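Side-chain contacts in citrate synthase (Pyrobaculum aerophilum, PDB 2IBP), which probably catalyses the condensation of oxaloacetate with acetyl-CoA and water to give citrate and coenzyme A, a step of the tricarboxylic acid cycle: residues N127-E132 with K144-R149; G250-M255 with K283-G288; A256-L261 with I358-F363. One frame throughout, in Å; residues are numbered along the deposited sequence. Where two conformers were deposited one is given.

Overall arrangement
Contact 1 lies on one side of the chain's centre, about 38 Å (centre to centre) from contacts 2 and 3 on the other side. It is a mostly buried helix-helix contact of aliphatic side chains with an exposed lysine at its border. Contacts 2 and 3 share helix 252-263 and touch each other, their centres about 10 Å apart. Contact 2 uses the start of that helix and is a surface contact of one methionine with helix residues. Contact 3 uses its next turns, is partly buried, and brings aromatic and charged groups together around a tyrosine. Only contacts 2 and 3 approach the predicted active-site residues, contact 2 more closely.

Contact 1 of 3, residues N127-E132 with K144-R149; sequences NQKLIE and KELAYR
Leu146 and Leu130 carry the packing of a helical hairpin: helix 125-135 runs out, a short loop turns the chain, and helix 141-169 comes back beside it. Over these segments the N-to-C directions lie 140° apart, so the pair is antiparallel in sense but well splayed. The axes come within 9.4 Å.

The apolar part rests on two contacts. One methyl of Leu146, CD1, reaches the start of the Leu130 residue, 3.8 Å from its backbone N and close to its CB. In return Leu130 sends its own branch past Leu146 to the next residue: CD2 lies 3.8 Å from Ala147 CA and almost as near to Ala147 CB. The Leu130 side chain reaches this place because its CG stands anti to the backbone N (chi1 -175°). The leucines are thus offset, Leu146 CD1 lying against Lys129 and Leu130, Leu130 CD2 against Ala147. Further along the face of the hairpin, Leu130 also touches Ile150, and Ala147 packs on Leu380 of helix 363-382. On another face of helix 125-135, Phe111 of the second subunit lies against Asn127, Gln128 and Ile131.

The polar part lies at the ends of longer side chains. Arg149 NH1 forms a salt bridge with Asp126, which ties the two helices together beside the leucines, whereas Lys129 NZ makes only a long, weak ion pair with Glu142.

On the solvent-exposed side the methylenes of Lys129 lie across Leu146, the two side chains crossing at about a right angle. The lysine chain is extended as far as CE, and the turn at the last torsion (chi4 -63°) brings the ammonium end back toward the methyl. The chain therefore bends round Leu146 CD1, which lies 3.6 Å from Lys129 CG and 3.8 Å from Lys129 NZ.

Contact 2 of 3, residues G250-M255 with K283-G288; sequences GGANEM and KLMGVG
Beside the predicted active site, Met285 lays the end of its side chain against Ala252 and Met255, on the first turn of helix 252-263. The place is marked by Asp346, predicted to be catalytic, whose side chain is about 3 Å from that of Ala252 at the nearest atoms; His289, also predicted to be an active-site residue, directly follows segment 283-288.

Met285 is the second residue of a type II beta turn from Leu284 to Val287. Gly286 holds the third position with a positive phi of 70°, as that turn requires. The turn presents Met285 toward the helix; Met285 CA lies 6.4 Å from Ala252 CA, the closest CA pair of the two segments. With CG anti to the carbonyl carbon (chi1 -75°) and a bend at chi2, the methionine chain brings its sulfur over the helix start. Met285 SD lies 4.0 Å from Met255 CB, an ordinary apolar contact. The methyl is modelled nearby, against Ala252, but the separation there is too short to be trusted and its exact place is doubtful.

The helix start has its own geometry. Gly251 is the N-cap, and its carbonyl O accepts a hydrogen bond from Met255 N at 2.8 Å. At its backbone angles a CB would run into the carbonyl O of Gly250.

Around the contact, Met285 continues along the same helix to Ala256 and Asn259. Leu284 packs on Ile272, Val273 and Ala276 of helix 269-276, while Asn253 and Glu254 meet Phe363 at the start of helix 363-382. The turn thus lies between helices 252-263 and 269-276, and Gly286 is hydrogen-bonded through its backbone to Asn344.

Contact 3 of 3, residues A256-L261 with I358-F363; sequences AVRNYL and IPYEYF. With ACT (acetate ion), chain C.
Tyr360 projects from the loop between helices 349-356 and 363-382 onto helix 252-263, where it meets Val257, Arg258 and Leu261. This is loop-to-helix packing within the largely helical citrate synthase fold.

The charged contact is tilted and offset. The Arg258 guanidinium lies over one face of the Tyr360 ring but displaced to its CD2-CE2 side, the planes 33° apart, and Tyr360 CE2 lies 3.4 Å above the guanidinium plane, over its centre. An extended chain from CG to NE carries the group out to the ring, and Arg258 NE is held by a salt bridge to Glu254, which probably fixes how the guanidinium is turned.

The opposite ring face is taken by a bound acetate, probably from the crystallisation liquor. Its methyl sits 3.6 Å above the ring, over the centre. An acetate oxygen O accepts a nearly straight hydrogen bond (167°) from Tyr360 N at 2.9 Å, so the backbone N-H binds the ion while the ring packs against its methyl.

Apolar contacts meet the ring's rim and outer end. Val257 CG1 approaches in the ring plane, 3.9 Å from Tyr360 CE1, and Phe363 CE2 also lies at the ring's edge. Val257 and Leu261 pack in addition on Tyr354 of helix 349-356. Replacing Tyr360 with an alanine would probably open a gap beside Val257 and Leu261 and leave the Arg258 guanidinium without the flat surface it lies against.

At the outer end, Tyr360 OH is flanked by two methyls, Leu261 CD1 at 3.3 Å and Val257 CG1 at 3.6 Å.

Contact 1 of 3, residues N127-E132 with K144-R149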
ATOM      1  N   ASN A 127       6.489  12.077  13.480  1.00 11.23           N
ATOM      2  CA  ASN A 127       6.588  11.462  12.186  1.00 10.58           C
ATOM      3  C   ASN A 127       7.529  12.286  11.307  1.00  9.92           C
ATOM      4  O   ASN A 127       8.369  11.727  10.615  1.00 11.23           O
ATOM      5  CB  ASN A 127       5.205  11.367  11.538  1.00 12.88           C
ATOM      6  CG  ASN A 127       5.139  10.321  10.434  1.00 10.76           C
ATOM      7  OD1 ASN A 127       5.675   9.224  10.579  1.00 12.86           O
ATOM      8  ND2 ASN A 127       4.331  10.601   9.402  1.00 10.72           N
ATOM      9  N   GLN A 128       7.331  13.604  11.277  1.00 10.65           N
ATOM     10  CA  GLN A 128       8.203  14.484  10.474  1.00 10.72           C
ATOM     11  C   GLN A 128       9.678  14.297  10.843  1.00 11.19           C
ATOM     12  O   GLN A 128      10.549  14.193   9.983  1.00 12.97           O
ATOM     13  CB  GLN A 128       7.815  15.951  10.627  1.00 18.40           C
ATOM     14  CG  GLN A 128       6.334  16.256  10.374  1.00 22.81           C
ATOM     15  CD  GLN A 128       5.740  15.519   9.181  1.00 35.34           C
ATOM     16  OE1 GLN A 128       6.169  15.691   8.038  1.00 33.00           O
ATOM     17  NE2 GLN A 128       4.692  14.743   9.441  1.00 21.67           N
ATOM     18  N   LYS A 129       9.938  14.221  12.137  1.00 11.17           N
ATOM     19  CA  LYS A 129      11.291  14.055  12.637  1.00 15.22           C
ATOM     20  C   LYS A 129      11.863  12.710  12.205  1.00 12.25           C
ATOM     21  O   LYS A 129      13.019  12.616  11.814  1.00 14.87           O
ATOM     22  CB  LYS A 129      11.310  14.196  14.161  1.00 14.03           C
ATOM     23  CG  LYS A 129      12.689  14.254  14.766  1.00 24.86           C
ATOM     24  CD  LYS A 129      12.617  14.561  16.258  1.00 32.18           C
ATOM     25  CE  LYS A 129      14.008  14.752  16.861  1.00 38.65           C
ATOM     26  NZ  LYS A 129      14.844  13.521  16.776  1.00 44.38           N
ATOM     27  N   LEU A 130      11.037  11.669  12.244  1.00 10.17           N
ATOM     28  CA  LEU A 130      11.494  10.354  11.839  1.00  8.07           C
ATOM     29  C   LEU A 130      11.751  10.318  10.347  1.00  9.46           C
ATOM     30  O   LEU A 130      12.734   9.729   9.902  1.00 10.95           O
ATOM     31  CB  LEU A 130      10.519   9.257  12.274  1.00  8.84           C
ATOM     32  CG  LEU A 130      10.974   7.822  11.986  1.00 10.30           C
ATOM     33  CD1 LEU A 130      12.353   7.495  12.541  1.00 11.84           C
ATOM     34  CD2 LEU A 130       9.938   6.829  12.504  1.00 13.54           C
ATOM     35  N   ILE A 131      10.874  10.946   9.574  1.00  8.36           N
ATOM     36  CA  ILE A 131      11.050  11.043   8.130  1.00 10.80           C
ATOM     37  C   ILE A 131      12.389  11.735   7.833  1.00 11.54           C
ATOM     38  O   ILE A 131      13.184  11.220   7.046  1.00 11.14           O
ATOM     39  CB  ILE A 131       9.872  11.783   7.484  1.00  8.94           C
ATOM     40  CG1 ILE A 131       8.615  10.902   7.545  1.00  9.87           C
ATOM     41  CG2 ILE A 131      10.191  12.173   6.053  1.00 10.19           C
ATOM     42  CD1 ILE A 131       7.326  11.680   7.263  1.00 12.39           C
ATOM     43  N   GLU A 132      12.694  12.818   8.545  1.00 10.93           N
ATOM     44  CA  GLU A 132      13.960  13.527   8.339  0.50 15.47           C
ATOM     45  C   GLU A 132      15.137  12.587   8.581  1.00 13.49           C
ATOM     46  O   GLU A 132      16.090  12.541   7.798  1.00 16.94           O
ATOM     47  CB  GLU A 132      14.071  14.735   9.281  0.50 14.59           C
ATOM     48  CG  GLU A 132      13.124  15.881   8.948  0.50 18.32           C
ATOM     49  CD  GLU A 132      13.188  17.036   9.950  0.50 30.15           C
ATOM     50  OE1 GLU A 132      13.527  16.813  11.136  0.50 31.17           O
ATOM     51  OE2 GLU A 132      12.855  18.173   9.552  0.50 42.88           O
ATOM     52  N   LYS A 144      14.275   5.026  16.852  1.00 12.78           N
ATOM     53  CA  LYS A 144      13.427   3.923  17.316  1.00 15.00           C
ATOM     54  C   LYS A 144      12.436   4.424  18.357  1.00 18.26           C
ATOM     55  O   LYS A 144      11.280   4.003  18.365  1.00 14.15           O
ATOM     56  CB  LYS A 144      14.252   2.757  17.861  1.00 16.68           C
ATOM     57  CG  LYS A 144      15.083   2.050  16.811  1.00 24.90           C
ATOM     58  CD  LYS A 144      15.842   0.868  17.404  1.00 34.14           C
ATOM     59  CE  LYS A 144      16.665   0.135  16.347  1.00 38.93           C
ATOM     60  NZ  LYS A 144      17.747   0.982  15.767  1.00 43.49           N
ATOM     61  N   GLU A 145      12.865   5.351  19.217  1.00 15.64           N
ATOM     62  CA  GLU A 145      11.951   5.932  20.197  1.00 17.80           C
ATOM     63  C   GLU A 145      10.814   6.665  19.483  1.00 14.66           C
ATOM     64  O   GLU A 145       9.659   6.511  19.859  1.00 14.89           O
ATOM     65  CB  GLU A 145      12.675   6.869  21.169  1.00 25.97           C
ATOM     66  CG  GLU A 145      13.582   6.168  22.178  1.00 38.00           C
ATOM     67  CD  GLU A 145      12.830   5.325  23.214  1.00 56.44           C
ATOM     68  OE1 GLU A 145      11.585   5.217  23.148  1.00 54.24           O
ATOM     69  OE2 GLU A 145      13.499   4.771  24.116  1.00 63.15           O
ATOM     70  N   LEU A 146      11.138   7.422  18.431  1.00 13.01           N
ATOM     71  CA  LEU A 146      10.117   8.117  17.640  1.00 10.73           C
ATOM     72  C   LEU A 146       9.167   7.096  17.020  1.00  8.12           C
ATOM     73  O   LEU A 146       7.943   7.274  17.052  1.00 11.44           O
ATOM     74  CB  LEU A 146      10.743   8.946  16.506  1.00  9.51           C
ATOM     75  CG  LEU A 146      11.573  10.157  16.939  1.00 11.45           C
ATOM     76  CD1 LEU A 146      12.312  10.810  15.771  1.00 12.22           C
ATOM     77  CD2 LEU A 146      10.667  11.147  17.631  1.00 16.66           C
ATOM     78  N   ALA A 147       9.746   6.053  16.431  1.00  9.87           N
ATOM     79  CA  ALA A 147       8.968   5.020  15.736  1.00  9.54           C
ATOM     80  C   ALA A 147       7.951   4.371  16.689  1.00  9.43           C
ATOM     81  O   ALA A 147       6.803   4.142  16.329  1.00  9.77           O
ATOM     82  CB  ALA A 147       9.886   3.966  15.118  1.00 10.45           C
ATOM     83  N   TYR A 148       8.367   4.077  17.913  1.00  8.54           N
ATOM     84  CA  TYR A 148       7.446   3.447  18.870  1.00 11.85           C
ATOM     85  C   TYR A 148       6.369   4.425  19.317  1.00  9.51           C
ATOM     86  O   TYR A 148       5.199   4.044  19.505  1.00 10.50           O
ATOM     87  CB  TYR A 148       8.211   2.835  20.038  1.00 13.08           C
ATOM     88  CG  TYR A 148       8.795   1.489  19.671  1.00 13.49           C
ATOM     89  CD1 TYR A 148       9.955   1.387  18.911  1.00 19.52           C
ATOM     90  CD2 TYR A 148       8.107   0.321  19.961  1.00 14.93           C
ATOM     91  CE1 TYR A 148      10.451   0.150  18.519  1.00 25.08           C
ATOM     92  CE2 TYR A 148       8.593  -0.922  19.590  1.00 15.92           C
ATOM     93  CZ  TYR A 148       9.759  -1.007  18.861  1.00 27.14           C
ATOM     94  OH  TYR A 148      10.238  -2.248  18.490  1.00 26.33           O
ATOM     95  N   ARG A 149       6.734   5.689  19.476  1.00  9.87           N
ATOM     96  CA  ARG A 149       5.764   6.727  19.815  1.00  7.90           C
ATOM     97  C   ARG A 149       4.693   6.779  18.708  1.00  9.57           C
ATOM     98  O   ARG A 149       3.496   6.839  18.977  1.00 11.75           O
ATOM     99  CB  ARG A 149       6.465   8.083  19.944  1.00 16.71           C
ATOM    100  CG  ARG A 149       5.743   9.147  20.766  1.00 31.85           C
ATOM    101  CD  ARG A 149       6.619  10.416  20.912  1.00 28.91           C
ATOM    102  NE  ARG A 149       7.980  10.093  21.345  1.00 40.61           N
ATOM    103  CZ  ARG A 149       9.027  10.912  21.249  1.00 40.13           C
ATOM    104  NH1 ARG A 149       8.900  12.123  20.716  1.00 28.64           N
ATOM    105  NH2 ARG A 149      10.222  10.501  21.656  1.00 44.10           N
TER

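Contact 2 of 3, residues G250-M255 with K283-G288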
ATOM      1  N   GLY A 250     -11.560  -9.344   3.574  1.00 16.82           N
ATOM      2  CA  GLY A 250     -12.580  -9.226   4.612  1.00 18.52           C
ATOM      3  C   GLY A 250     -13.971  -9.220   4.035  1.00 23.69           C
ATOM      4  O   GLY A 250     -14.141  -9.227   2.819  1.00 20.01           O
ATOM      5  N   GLY A 251     -14.968  -9.187   4.913  1.00 19.05           N
ATOM      6  CA  GLY A 251     -16.361  -9.196   4.483  1.00 20.37           C
ATOM      7  C   GLY A 251     -17.097 -10.443   4.935  1.00 18.02           C
ATOM      8  O   GLY A 251     -18.318 -10.437   5.042  1.00 14.38           O
ATOM      9  N   ALA A 252     -16.349 -11.490   5.270  1.00 16.15           N
ATOM     10  CA  ALA A 252     -16.940 -12.759   5.659  1.00 17.97           C
ATOM     11  C   ALA A 252     -17.835 -12.654   6.897  1.00 13.38           C
ATOM     12  O   ALA A 252     -18.908 -13.267   6.945  1.00 12.34           O
ATOM     13  CB  ALA A 252     -15.850 -13.812   5.871  1.00 18.79           C
ATOM     14  N   ASN A 253     -17.424 -11.883   7.901  1.00 11.05           N
ATOM     15  CA  ASN A 253     -18.252 -11.808   9.103  1.00 10.23           C
ATOM     16  C   ASN A 253     -19.561 -11.072   8.847  1.00 14.80           C
ATOM     17  O   ASN A 253     -20.592 -11.434   9.404  1.00 13.19           O
ATOM     18  CB  ASN A 253     -17.495 -11.349  10.368  1.00 13.59           C
ATOM     19  CG  ASN A 253     -17.090  -9.884  10.348  1.00 13.33           C
ATOM     20  OD1 ASN A 253     -17.115  -9.214   9.309  1.00 12.84           O
ATOM     21  ND2 ASN A 253     -16.695  -9.382  11.515  1.00 16.07           N
ATOM     22  N   GLU A 254     -19.528 -10.102   7.937  1.00  8.60           N
ATOM     23  CA  GLU A 254     -20.729  -9.410   7.508  1.00  9.00           C
ATOM     24  C   GLU A 254     -21.608 -10.370   6.698  1.00 10.98           C
ATOM     25  O   GLU A 254     -22.807 -10.462   6.924  1.00 10.70           O
ATOM     26  CB  GLU A 254     -20.391  -8.195   6.630  1.00 10.46           C
ATOM     27  CG  GLU A 254     -21.593  -7.699   5.829  1.00 11.77           C
ATOM     28  CD  GLU A 254     -21.292  -6.544   4.882  1.00 20.49           C
ATOM     29  OE1 GLU A 254     -20.178  -5.985   4.935  1.00 17.26           O
ATOM     30  OE2 GLU A 254     -22.188  -6.194   4.074  1.00 17.73           O
ATOM     31  N   MET A 255     -20.999 -11.090   5.754  1.00 10.78           N
ATOM     32  CA  MET A 255     -21.773 -11.990   4.906  0.50 12.26           C
ATOM     33  C   MET A 255     -22.388 -13.127   5.705  1.00 10.50           C
ATOM     34  O   MET A 255     -23.507 -13.568   5.395  1.00 12.35           O
ATOM     35  CB  MET A 255     -20.936 -12.503   3.738  0.50 15.22           C
ATOM     36  CG  MET A 255     -20.435 -11.382   2.810  0.50 14.79           C
ATOM     37  SD  MET A 255     -21.704 -10.168   2.376  0.50 22.77           S
ATOM     38  CE  MET A 255     -23.017 -11.223   1.762  0.50 22.01           C
ATOM     39  N   LYS A 283     -21.496 -22.748  -0.272  1.00 67.77           N
ATOM     40  CA  LYS A 283     -20.582 -22.960   0.844  1.00 62.98           C
ATOM     41  C   LYS A 283     -20.925 -22.101   2.065  1.00 45.96           C
ATOM     42  O   LYS A 283     -21.392 -20.959   1.953  1.00 35.81           O
ATOM     43  CB  LYS A 283     -19.131 -22.738   0.408  1.00 71.76           C
ATOM     44  CG  LYS A 283     -18.834 -21.345  -0.144  1.00 81.04           C
ATOM     45  CD  LYS A 283     -17.408 -21.241  -0.674  1.00 79.74           C
ATOM     46  CE  LYS A 283     -17.180 -22.170  -1.861  1.00 81.40           C
ATOM     47  NZ  LYS A 283     -15.806 -22.047  -2.415  1.00 81.49           N
ATOM     48  N   LEU A 284     -20.654 -22.671   3.232  1.00 43.53           N
ATOM     49  CA  LEU A 284     -20.939 -22.031   4.507  1.00 30.23           C
ATOM     50  C   LEU A 284     -19.899 -20.954   4.797  1.00 20.18           C
ATOM     51  O   LEU A 284     -18.698 -21.219   4.740  1.00 22.56           O
ATOM     52  CB  LEU A 284     -20.894 -23.087   5.619  1.00 28.33           C
ATOM     53  CG  LEU A 284     -21.754 -24.335   5.427  1.00 30.19           C
ATOM     54  CD1 LEU A 284     -21.431 -25.361   6.481  1.00 22.17           C
ATOM     55  CD2 LEU A 284     -23.235 -23.974   5.438  1.00 32.03           C
ATOM     56  N   MET A 285     -20.359 -19.742   5.100  1.00 16.91           N
ATOM     57  CA  MET A 285     -19.477 -18.651   5.454  1.00 18.82           C
ATOM     58  C   MET A 285     -18.836 -18.933   6.818  1.00 15.20           C
ATOM     59  O   MET A 285     -19.490 -19.450   7.728  1.00 19.86           O
ATOM     60  CB  MET A 285     -20.244 -17.324   5.526  1.00 25.51           C
ATOM     61  CG  MET A 285     -20.634 -16.701   4.187  1.00 28.90           C
ATOM     62  SD  MET A 285     -19.204 -16.118   3.232  1.00 38.15           S
ATOM     63  CE  MET A 285     -18.244 -15.385   4.540  1.00 31.00           C
ATOM     64  N   GLY A 286     -17.552 -18.621   6.934  1.00 15.91           N
ATOM     65  CA  GLY A 286     -16.833 -18.794   8.186  1.00 12.87           C
ATOM     66  C   GLY A 286     -16.589 -20.233   8.596  1.00 13.71           C
ATOM     67  O   GLY A 286     -16.397 -20.521   9.779  1.00 13.10           O
ATOM     68  N   VAL A 287     -16.618 -21.149   7.628  1.00 11.75           N
ATOM     69  CA  VAL A 287     -16.310 -22.549   7.899  1.00 11.76           C
ATOM     70  C   VAL A 287     -15.124 -22.917   7.012  1.00 14.92           C
ATOM     71  O   VAL A 287     -15.142 -22.679   5.803  1.00 16.11           O
ATOM     72  CB  VAL A 287     -17.505 -23.482   7.627  1.00 15.40           C
ATOM     73  CG1 VAL A 287     -17.079 -24.935   7.754  1.00 15.44           C
ATOM     74  CG2 VAL A 287     -18.654 -23.155   8.606  1.00 14.59           C
ATOM     75  N   GLY A 288     -14.107 -23.502   7.622  1.00 12.94           N
ATOM     76  CA  GLY A 288     -12.883 -23.823   6.903  1.00 15.40           C
ATOM     77  C   GLY A 288     -11.913 -22.662   6.986  1.00 16.71           C
ATOM     78  O   GLY A 288     -12.318 -21.497   7.116  1.00 14.93           O
TER

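Contact 3 of 3, residues A256-L261 with I358-F363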
ATOM      1  N   ALA A 256     -21.680 -13.597   6.734  1.00 10.08           N
ATOM      2  CA  ALA A 256     -22.222 -14.654   7.598  1.00  9.30           C
ATOM      3  C   ALA A 256     -23.528 -14.160   8.219  1.00  7.47           C
ATOM      4  O   ALA A 256     -24.541 -14.857   8.188  1.00 11.10           O
ATOM      5  CB  ALA A 256     -21.224 -15.029   8.690  1.00 12.24           C
ATOM      6  N   VAL A 257     -23.508 -12.945   8.773  1.00  8.36           N
ATOM      7  CA  VAL A 257     -24.703 -12.360   9.390  1.00  9.33           C
ATOM      8  C   VAL A 257     -25.839 -12.162   8.395  1.00  7.18           C
ATOM      9  O   VAL A 257     -26.972 -12.542   8.670  1.00 11.14           O
ATOM     10  CB  VAL A 257     -24.390 -11.059  10.151  1.00 12.05           C
ATOM     11  CG1 VAL A 257     -25.668 -10.303  10.504  1.00  9.33           C
ATOM     12  CG2 VAL A 257     -23.585 -11.387  11.404  1.00 14.91           C
ATOM     13  N   ARG A 258     -25.544 -11.584   7.237  1.00  8.64           N
ATOM     14  CA  ARG A 258     -26.573 -11.441   6.211  1.00  7.80           C
ATOM     15  C   ARG A 258     -27.162 -12.807   5.850  1.00  9.34           C
ATOM     16  O   ARG A 258     -28.345 -12.915   5.596  1.00 11.47           O
ATOM     17  CB  ARG A 258     -25.995 -10.800   4.956  1.00 11.56           C
ATOM     18  CG  ARG A 258     -25.605  -9.356   5.133  1.00 11.60           C
ATOM     19  CD  ARG A 258     -25.110  -8.804   3.825  1.00 17.25           C
ATOM     20  NE  ARG A 258     -24.754  -7.401   3.909  1.00 17.47           N
ATOM     21  CZ  ARG A 258     -25.606  -6.395   3.750  1.00 21.93           C
ATOM     22  NH1 ARG A 258     -26.901  -6.629   3.572  1.00 24.71           N
ATOM     23  NH2 ARG A 258     -25.161  -5.145   3.789  1.00 24.60           N
ATOM     24  N   ASN A 259     -26.318 -13.833   5.777  1.00 10.34           N
ATOM     25  CA  ASN A 259     -26.779 -15.180   5.477  0.50  2.00           C
ATOM     26  C   ASN A 259     -27.677 -15.716   6.564  1.00 11.43           C
ATOM     27  O   ASN A 259     -28.689 -16.365   6.268  1.00 12.92           O
ATOM     28  CB  ASN A 259     -25.619 -16.142   5.269  0.50  5.25           C
ATOM     29  CG  ASN A 259     -24.921 -15.939   3.939  0.50  7.18           C
ATOM     30  OD1 ASN A 259     -25.391 -15.190   3.080  0.50  9.97           O
ATOM     31  ND2 ASN A 259     -23.848 -16.691   3.726  0.50 11.83           N
ATOM     32  N   TYR A 260     -27.300 -15.505   7.825  1.00  9.41           N
ATOM     33  CA  TYR A 260     -28.131 -15.979   8.925  1.00 10.27           C
ATOM     34  C   TYR A 260     -29.489 -15.290   8.850  1.00 10.96           C
ATOM     35  O   TYR A 260     -30.512 -15.924   9.087  1.00 12.92           O
ATOM     36  CB  TYR A 260     -27.498 -15.746  10.310  1.00 11.15           C
ATOM     37  CG  TYR A 260     -26.136 -16.381  10.501  1.00  6.18           C
ATOM     38  CD1 TYR A 260     -25.870 -17.665  10.044  1.00  8.11           C
ATOM     39  CD2 TYR A 260     -25.148 -15.738  11.254  1.00  8.54           C
ATOM     40  CE1 TYR A 260     -24.625 -18.266  10.255  1.00  9.36           C
ATOM     41  CE2 TYR A 260     -23.897 -16.322  11.449  1.00 10.19           C
ATOM     42  CZ  TYR A 260     -23.648 -17.578  10.947  1.00  8.06           C
ATOM     43  OH  TYR A 260     -22.412 -18.162  11.113  1.00 11.32           O
ATOM     44  N   LEU A 261     -29.498 -14.001   8.521  1.00 11.62           N
ATOM     45  CA  LEU A 261     -30.762 -13.271   8.413  1.00 11.30           C
ATOM     46  C   LEU A 261     -31.639 -13.864   7.317  1.00 14.64           C
ATOM     47  O   LEU A 261     -32.858 -13.977   7.480  1.00 15.65           O
ATOM     48  CB  LEU A 261     -30.522 -11.787   8.153  1.00 16.64           C
ATOM     49  CG  LEU A 261     -29.957 -11.020   9.349  1.00 15.24           C
ATOM     50  CD1 LEU A 261     -29.480  -9.639   8.905  1.00 14.29           C
ATOM     51  CD2 LEU A 261     -30.979 -10.920  10.500  1.00 13.62           C
ATOM     52  N   ILE A 358     -23.740  -1.572  15.232  1.00 10.11           N
ATOM     53  CA  ILE A 358     -22.610  -1.173  14.394  1.00  9.73           C
ATOM     54  C   ILE A 358     -22.976  -1.550  12.967  1.00  8.39           C
ATOM     55  O   ILE A 358     -23.291  -2.718  12.686  1.00  9.59           O
ATOM     56  CB  ILE A 358     -21.335  -1.908  14.792  1.00  9.08           C
ATOM     57  CG1 ILE A 358     -20.943  -1.512  16.231  1.00 11.13           C
ATOM     58  CG2 ILE A 358     -20.214  -1.632  13.765  1.00  9.24           C
ATOM     59  CD1 ILE A 358     -19.796  -2.299  16.801  1.00 17.75           C
ATOM     60  N   PRO A 359     -23.036  -0.551  12.070  1.00  9.63           N
ATOM     61  CA  PRO A 359     -23.379  -0.873  10.682  1.00 10.11           C
ATOM     62  C   PRO A 359     -22.352  -1.811  10.037  1.00  9.76           C
ATOM     63  O   PRO A 359     -21.169  -1.778  10.371  1.00  9.14           O
ATOM     64  CB  PRO A 359     -23.407   0.495   9.990  1.00  9.03           C
ATOM     65  CG  PRO A 359     -23.570   1.463  11.078  1.00 10.19           C
ATOM     66  CD  PRO A 359     -22.828   0.887  12.254  1.00 10.23           C
ATOM     67  N   TYR A 360     -22.793  -2.599   9.069  1.00  9.35           N
ATOM     68  CA  TYR A 360     -21.919  -3.562   8.419  1.00  7.69           C
ATOM     69  C   TYR A 360     -20.636  -2.938   7.884  1.00  8.48           C
ATOM     70  O   TYR A 360     -19.562  -3.559   7.945  1.00  7.84           O
ATOM     71  CB  TYR A 360     -22.618  -4.184   7.215  1.00 10.62           C
ATOM     72  CG  TYR A 360     -23.779  -5.077   7.546  1.00  9.24           C
ATOM     73  CD1 TYR A 360     -23.600  -6.198   8.341  1.00 11.87           C
ATOM     74  CD2 TYR A 360     -25.000  -4.903   6.922  1.00 12.38           C
ATOM     75  CE1 TYR A 360     -24.644  -7.081   8.581  1.00 11.98           C
ATOM     76  CE2 TYR A 360     -26.054  -5.779   7.159  1.00 13.52           C
ATOM     77  CZ  TYR A 360     -25.866  -6.866   7.980  1.00 12.24           C
ATOM     78  OH  TYR A 360     -26.914  -7.737   8.233  1.00 14.61           O
ATOM     79  N   GLU A 361     -20.757  -1.760   7.289  1.00  9.59           N
ATOM     80  CA  GLU A 361     -19.617  -1.101   6.669  0.50 10.40           C
ATOM     81  C   GLU A 361     -18.535  -0.700   7.671  1.00  5.35           C
ATOM     82  O   GLU A 361     -17.429  -0.346   7.268  1.00  8.88           O
ATOM     83  CB  GLU A 361     -20.055   0.096   5.823  0.50 10.56           C
ATOM     84  CG  GLU A 361     -20.771   1.220   6.569  0.50 14.90           C
ATOM     85  CD  GLU A 361     -22.293   1.051   6.706  0.50 13.95           C
ATOM     86  OE1 GLU A 361     -22.853  -0.049   6.489  0.50 12.60           O
ATOM     87  OE2 GLU A 361     -22.938   2.073   7.037  0.50 25.99           O
ATOM     88  N   TYR A 362     -18.855  -0.776   8.964  1.00  6.21           N
ATOM     89  CA  TYR A 362     -17.866  -0.480  10.022  1.00  6.91           C
ATOM     90  C   TYR A 362     -17.201  -1.741  10.570  1.00  7.26           C
ATOM     91  O   TYR A 362     -16.289  -1.659  11.387  1.00  7.20           O
ATOM     92  CB  TYR A 362     -18.443   0.398  11.132  1.00  5.71           C
ATOM     93  CG  TYR A 362     -18.702   1.800  10.646  1.00  8.29           C
ATOM     94  CD1 TYR A 362     -17.684   2.763  10.652  1.00  8.67           C
ATOM     95  CD2 TYR A 362     -19.884   2.121  10.002  1.00  8.65           C
ATOM     96  CE1 TYR A 362     -17.881   4.003  10.126  1.00  7.02           C
ATOM     97  CE2 TYR A 362     -20.078   3.359   9.443  1.00 10.10           C
ATOM     98  CZ  TYR A 362     -19.062   4.298   9.477  1.00  9.54           C
ATOM     99  OH  TYR A 362     -19.251   5.541   8.907  1.00  9.57           O
ATOM    100  N   PHE A 363     -17.620  -2.917  10.109  1.00  6.57           N
ATOM    101  CA  PHE A 363     -17.019  -4.169  10.581  1.00  8.29           C
ATOM    102  C   PHE A 363     -15.531  -4.221  10.247  1.00  7.02           C
ATOM    103  O   PHE A 363     -14.696  -4.526  11.116  1.00  7.62           O
ATOM    104  CB  PHE A 363     -17.715  -5.393   9.953  1.00  8.37           C
ATOM    105  CG  PHE A 363     -19.055  -5.736  10.568  1.00  8.79           C
ATOM    106  CD1 PHE A 363     -19.835  -4.774  11.200  1.00  9.09           C
ATOM    107  CD2 PHE A 363     -19.605  -7.002  10.360  1.00  6.69           C
ATOM    108  CE1 PHE A 363     -21.093  -5.102  11.724  1.00  9.88           C
ATOM    109  CE2 PHE A 363     -20.852  -7.322  10.879  1.00  8.16           C
ATOM    110  CZ  PHE A 363     -21.587  -6.373  11.555  1.00  9.23           C
TER
HETATM  111  C   ACT C 902     -26.523  -2.733   8.970  1.00 30.14           C
HETATM  112  O   ACT C 902     -25.574  -2.071   8.478  1.00 18.87           O
HETATM  113  OXT ACT C 902     -27.635  -2.618   8.401  1.00 28.98           O
HETATM  114  CH3 ACT C 902     -26.346  -3.632  10.162  1.00 23.16           C